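Local coordinates for protein quinone oxidoreductase (PDB 3TQH) that binds NADPH and probably catalyses the NADPH-dependent reduction of quinones, as a member of the medium-chain dehydrogenase/reductase family, at residues L287-S292 against R313-F318; V40-L45 against Q130-P135. All coordinates share one frame; numbering follows the deposited sequence.

Contact 1: L287-S292 against R313-F318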
loop_
_atom_site.group_PDB
_atom_site.type_symbol
_atom_site.label_atom_id
_atom_site.label_comp_id
_atom_site.label_asym_id
_atom_site.label_seq_id
_atom_site.Cartn_x
_atom_site.Cartn_y
_atom_site.Cartn_z
ATOM N N LEU A 287 -11.428 -5.964 -10.651
ATOM C CA LEU A 287 -10.210 -5.265 -10.262
ATOM C C LEU A 287 -9.110 -6.317 -10.138
ATOM O O LEU A 287 -9.284 -7.319 -9.446
ATOM C CB LEU A 287 -10.426 -4.527 -8.937
ATOM C CG LEU A 287 -9.258 -3.747 -8.315
ATOM C CD1 LEU A 287 -8.751 -2.635 -9.234
ATOM C CD2 LEU A 287 -9.681 -3.174 -6.952
ATOM N N ARG A 288 -7.993 -6.103 -10.824
ATOM C CA ARG A 288 -6.879 -7.047 -10.786
ATOM C C ARG A 288 -5.852 -6.604 -9.769
ATOM O O ARG A 288 -5.448 -5.440 -9.769
ATOM C CB ARG A 288 -6.186 -7.134 -12.141
ATOM C CG ARG A 288 -5.109 -8.201 -12.168
ATOM C CD ARG A 288 -4.121 -8.036 -13.299
ATOM N NE ARG A 288 -2.996 -8.948 -13.119
ATOM C CZ ARG A 288 -3.048 -10.270 -13.286
ATOM N NH1 ARG A 288 -4.175 -10.872 -13.658
ATOM N NH2 ARG A 288 -1.958 -11.001 -13.084
ATOM N N ILE A 289 -5.437 -7.537 -8.912
ATOM C CA ILE A 289 -4.269 -7.352 -8.061
ATOM C C ILE A 289 -3.116 -8.102 -8.711
ATOM O O ILE A 289 -3.116 -9.335 -8.765
ATOM C CB ILE A 289 -4.466 -7.896 -6.632
ATOM C CG1 ILE A 289 -5.794 -7.426 -6.048
ATOM C CG2 ILE A 289 -3.312 -7.441 -5.742
ATOM C CD1 ILE A 289 -5.983 -7.810 -4.607
ATOM N N GLU A 290 -2.153 -7.347 -9.221
ATOM C CA GLU A 290 -0.967 -7.898 -9.844
ATOM C C GLU A 290 0.029 -8.285 -8.766
ATOM O O GLU A 290 0.599 -7.427 -8.102
ATOM C CB GLU A 290 -0.345 -6.862 -10.788
ATOM C CG GLU A 290 0.987 -7.267 -11.411
ATOM C CD GLU A 290 0.884 -8.490 -12.300
ATOM O OE1 GLU A 290 -0.209 -8.747 -12.850
ATOM O OE2 GLU A 290 1.909 -9.190 -12.454
ATOM N N ILE A 291 0.218 -9.585 -8.587
ATOM C CA ILE A 291 1.259 -10.107 -7.721
ATOM C C ILE A 291 2.425 -10.543 -8.615
ATOM O O ILE A 291 2.350 -11.567 -9.293
ATOM C CB ILE A 291 0.732 -11.282 -6.884
ATOM C CG1 ILE A 291 -0.440 -10.817 -6.010
ATOM C CG2 ILE A 291 1.847 -11.864 -6.018
ATOM C CD1 ILE A 291 -1.254 -11.952 -5.418
ATOM N N SER A 292 3.490 -9.748 -8.636
ATOM C CA SER A 292 4.606 -10.013 -9.547
ATOM C C SER A 292 5.575 -11.079 -9.013
ATOM O O SER A 292 6.177 -11.817 -9.793
ATOM C CB SER A 292 5.349 -8.719 -9.903
ATOM O OG SER A 292 5.859 -8.074 -8.752
ATOM N N ARG A 313 6.664 -3.910 -10.148
ATOM C CA ARG A 313 5.371 -3.839 -10.811
ATOM C C ARG A 313 4.391 -4.564 -9.903
ATOM O O ARG A 313 4.654 -5.695 -9.492
ATOM C CB ARG A 313 5.428 -4.516 -12.181
ATOM C CG ARG A 313 4.129 -4.444 -12.962
ATOM C CD ARG A 313 4.053 -5.484 -14.065
ATOM N NE ARG A 313 4.896 -5.140 -15.203
ATOM C CZ ARG A 313 4.740 -5.624 -16.434
ATOM N NH1 ARG A 313 3.771 -6.495 -16.707
ATOM N NH2 ARG A 313 5.556 -5.233 -17.407
ATOM N N GLY A 314 3.281 -3.912 -9.568
ATOM C CA GLY A 314 2.280 -4.504 -8.676
ATOM C C GLY A 314 2.779 -4.772 -7.262
ATOM O O GLY A 314 3.388 -3.904 -6.632
ATOM N N LYS A 315 2.528 -5.984 -6.769
ATOM C CA LYS A 315 2.768 -6.320 -5.366
ATOM C C LYS A 315 3.722 -7.487 -5.203
ATOM O O LYS A 315 3.701 -8.434 -5.996
ATOM C CB LYS A 315 1.448 -6.677 -4.677
ATOM C CG LYS A 315 0.472 -5.523 -4.486
ATOM C CD LYS A 315 0.993 -4.431 -3.554
ATOM C CE LYS A 315 1.212 -4.920 -2.123
ATOM N NZ LYS A 315 1.575 -3.800 -1.208
ATOM N N LEU A 316 4.565 -7.397 -4.173
ATOM C CA LEU A 316 5.339 -8.530 -3.688
ATOM C C LEU A 316 4.598 -9.067 -2.476
ATOM O O LEU A 316 4.004 -8.292 -1.713
ATOM C CB LEU A 316 6.756 -8.110 -3.283
ATOM C CG LEU A 316 7.619 -7.378 -4.315
ATOM C CD1 LEU A 316 8.976 -7.043 -3.704
ATOM C CD2 LEU A 316 7.781 -8.200 -5.587
ATOM N N VAL A 317 4.623 -10.383 -2.290
ATOM C CA VAL A 317 3.908 -10.992 -1.172
ATOM C C VAL A 317 4.648 -12.196 -0.592
ATOM O O VAL A 317 5.294 -12.962 -1.315
ATOM C CB VAL A 317 2.467 -11.394 -1.589
ATOM C CG1 VAL A 317 2.493 -12.485 -2.648
ATOM C CG2 VAL A 317 1.652 -11.831 -0.374
ATOM N N PHE A 318 4.571 -12.329 0.730
ATOM C CA PHE A 318 5.059 -13.514 1.415
ATOM C C PHE A 318 3.937 -14.540 1.487
ATOM O O PHE A 318 2.827 -14.228 1.925
ATOM C CB PHE A 318 5.523 -13.191 2.843
ATOM C CG PHE A 318 6.812 -12.423 2.915
ATOM C CD1 PHE A 318 7.983 -12.948 2.373
ATOM C CD2 PHE A 318 6.866 -11.187 3.560
ATOM C CE1 PHE A 318 9.180 -12.246 2.454
ATOM C CE2 PHE A 318 8.062 -10.480 3.642
ATOM C CZ PHE A 318 9.220 -11.007 3.089
#

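Contact 2: V40-L45 against Q130-P135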
loop_
_atom_site.group_PDB
_atom_site.type_symbol
_atom_site.label_atom_id
_atom_site.label_comp_id
_atom_site.label_asym_id
_atom_site.label_seq_id
_atom_site.Cartn_x
_atom_site.Cartn_y
_atom_site.Cartn_z
ATOM N N VAL A 40 -1.212 -16.742 10.234
ATOM C CA VAL A 40 -0.996 -16.018 8.979
ATOM C C VAL A 40 -0.779 -16.956 7.790
ATOM O O VAL A 40 0.071 -17.837 7.827
ATOM C CB VAL A 40 0.206 -15.040 9.079
ATOM C CG1 VAL A 40 0.453 -14.333 7.741
ATOM C CG2 VAL A 40 -0.037 -14.013 10.178
ATOM N N HIS A 41 -1.556 -16.743 6.733
ATOM C CA HIS A 41 -1.393 -17.471 5.475
ATOM C C HIS A 41 -0.580 -16.657 4.473
ATOM O O HIS A 41 0.230 -17.216 3.732
ATOM C CB HIS A 41 -2.757 -17.853 4.893
ATOM C CG HIS A 41 -3.369 -19.054 5.547
ATOM N ND1 HIS A 41 -3.629 -20.223 4.864
ATOM C CD2 HIS A 41 -3.744 -19.277 6.830
ATOM C CE1 HIS A 41 -4.154 -21.108 5.695
ATOM N NE2 HIS A 41 -4.232 -20.561 6.894
ATOM N N ALA A 42 -0.779 -15.340 4.465
ATOM C CA ALA A 42 -0.066 -14.460 3.544
ATOM C C ALA A 42 0.140 -13.064 4.140
ATOM O O ALA A 42 -0.658 -12.605 4.964
ATOM C CB ALA A 42 -0.818 -14.374 2.222
ATOM N N ALA A 43 1.215 -12.399 3.716
ATOM C CA ALA A 43 1.538 -11.042 4.167
ATOM C C ALA A 43 2.282 -10.285 3.064
ATOM O O ALA A 43 3.296 -10.762 2.560
ATOM C CB ALA A 43 2.385 -11.093 5.424
ATOM N N SER A 44 1.782 -9.111 2.689
ATOM C CA SER A 44 2.361 -8.377 1.571
ATOM C C SER A 44 3.345 -7.330 2.036
ATOM O O SER A 44 3.289 -6.861 3.174
ATOM C CB SER A 44 1.275 -7.734 0.710
ATOM O OG SER A 44 0.571 -6.723 1.404
ATOM N N LEU A 45 4.250 -6.977 1.132
ATOM C CA LEU A 45 5.265 -5.957 1.378
ATOM C C LEU A 45 4.799 -4.595 0.883
ATOM O O LEU A 45 4.154 -4.487 -0.156
ATOM C CB LEU A 45 6.575 -6.323 0.674
ATOM C CG LEU A 45 7.317 -7.540 1.219
ATOM C CD1 LEU A 45 6.675 -8.825 0.717
ATOM C CD2 LEU A 45 8.796 -7.479 0.833
ATOM N N GLN A 130 -4.006 -12.980 -2.571
ATOM C CA GLN A 130 -4.727 -11.798 -3.042
ATOM C C GLN A 130 -5.225 -10.947 -1.871
ATOM O O GLN A 130 -5.109 -9.723 -1.895
ATOM C CB GLN A 130 -5.907 -12.191 -3.937
ATOM C CG GLN A 130 -5.507 -12.646 -5.333
ATOM C CD GLN A 130 -6.693 -13.107 -6.156
ATOM O OE1 GLN A 130 -7.596 -13.777 -5.649
ATOM N NE2 GLN A 130 -6.692 -12.759 -7.439
ATOM N N ALA A 131 -5.770 -11.603 -0.851
ATOM C CA ALA A 131 -6.323 -10.901 0.306
ATOM C C ALA A 131 -5.268 -10.102 1.080
ATOM O O ALA A 131 -5.567 -9.029 1.591
ATOM C CB ALA A 131 -7.036 -11.875 1.235
ATOM N N ALA A 132 -4.047 -10.628 1.173
ATOM C CA ALA A 132 -2.971 -9.963 1.915
ATOM C C ALA A 132 -2.332 -8.844 1.101
ATOM O O ALA A 132 -1.712 -7.952 1.656
ATOM C CB ALA A 132 -1.905 -10.973 2.336
ATOM N N SER A 133 -2.483 -8.898 -0.216
ATOM C CA SER A 133 -1.889 -7.905 -1.110
ATOM C C SER A 133 -2.745 -6.652 -1.272
ATOM O O SER A 133 -2.271 -5.633 -1.774
ATOM C CB SER A 133 -1.625 -8.534 -2.478
ATOM O OG SER A 133 -0.635 -9.551 -2.383
ATOM N N LEU A 134 -3.992 -6.725 -0.827
ATOM C CA LEU A 134 -4.985 -5.692 -1.113
ATOM C C LEU A 134 -5.081 -4.518 -0.117
ATOM O O LEU A 134 -5.186 -3.376 -0.554
ATOM C CB LEU A 134 -6.363 -6.350 -1.269
ATOM C CG LEU A 134 -7.505 -5.505 -1.834
ATOM C CD1 LEU A 134 -7.190 -4.981 -3.231
ATOM C CD2 LEU A 134 -8.786 -6.318 -1.838
ATOM N N PRO A 135 -5.072 -4.780 1.208
ATOM C CA PRO A 135 -5.476 -3.736 2.161
ATOM C C PRO A 135 -4.769 -2.375 2.055
ATOM O O PRO A 135 -5.439 -1.372 1.819
ATOM C CB PRO A 135 -5.205 -4.390 3.520
ATOM C CG PRO A 135 -5.400 -5.822 3.267
ATOM C CD PRO A 135 -4.820 -6.053 1.906
#

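Contact 1: L287-S292 against R313-F318
Ile291 and Lys315 form the parallel bridge that pairs the two strands of a beta-alpha-beta unit, strand 291-295, helix 300-308 and strand 315-319. Around this bridge Lys315 is gripped twice from one strand: its N donates to Glu290 O at 2.8 Å, nearly in line with that carbonyl, and its O accepts from Ser292 N at 3.0 Å, in the carbonyl plane, so that its two partners flank Ile291. Ser292 adds a bond from its side chain. With OG lying over the backbone, flanked by N and C (chi1 59°), the hydroxyl donates to Arg313 O at 2.8 Å and ties the strand to the turn before Lys315. Gly314, with a positive phi of 64°, brings its CA to 3.4 Å from Glu290 O in a CA-H...O contact. Beyond the bridge, Ile291 CG2 meets Val317 CG1 at 3.5 Å, the two branched side chains crossing at a slant, and Ser133 of helix 128-133 touches both. The carboxylate of Glu290 turns to its own segment: in a salt bridge, Arg288 NE at 2.8 Å and NH2 at 2.9 Å both donate side-on to Glu290 OE1, with the oxygen in the guanidinium plane. The Lys315 chain bends at chi2 and chi3, and its NZ hydrogen-bonds Leu45 O, away from the strand pair; the nearest atoms of its side chain and the bound NADPH are about 5 Å apart. Parallel neighbours joined through an intervening helix are the signature of a beta-alpha-beta crossover, built here where the chain comes back from the cofactor domain to the GroES-like fold.

Contact 2: V40-L45 against Q130-P135
Ser44 OG donates a hydrogen bond to Ala132 O at 2.6 Å, the one hydrogen bond across this buried contact. A chi1 of 66° turns OG toward the helix, and the hydroxyl approaches the acceptor from a direction tilted 29° from the carbonyl plane, with a C=O...donor angle of 138°. Ser44 CB comes down beside the same carbonyl, 3.1 Å from Ala132 O, and also rests against Ser133 CA at 3.7 Å. One serine therefore contributes both the polar tie and part of the apolar packing against Ala132 and Ser133 of the helix.

Two residues back along the strand, Ala42 sends its methyl toward the helix as well. Its CB lies 3.6 Å from Ala132 CB, and the Ala132 methyl also sits over the Ala42 carbonyl, 3.3 Å from Ala42 O. The small alanine side chains let backbone and helix come close: the CA atoms of Ala43 and Ala132 are 5.2 Å apart, although the methyl of Ala43 points away from the helix.

In the next shell, Ser133 OG is bonded to Leu129 O, one turn back in its own helix, while its side chain touches Ile289. Ser76 packs against both Ala42 and Ala132. On the strand side, a classic beta bulge sets His41 and Ala42 opposite Ser76 of strand 74-82, where the strand bends, and the ring of His41 stacks on Phe128. Helix 128-133 thus lies against strand 36-44 with strand 74-82 touching it too, while Ala131 and Leu134 reach Met96 of strand 94-98.

Both segments of contact 2 precede those of contact 1 in sequence, and the two centres lie about 10 Å apart. Both reach the same mixed sheet, in which strands 36-44 and 315-319 are antiparallel neighbours. Direct ties join them: Phe318 N probably bonds to Ala43 O at 2.7 Å, and Ile289 CD1 packs on Leu134 CD1 at 3.4 Å. Strand 315-319 is thus shared out, pairing with 291-295 on one side and with 36-44 on the other, while helix 128-133, one partner in contact 2, also packs on Ile289, Ile291 and Val317 of contact 1. An early strand, 36-44, and two late ones, 291-295 and 315-319, are thereby joined in one sheet beside the NADPH-binding domain.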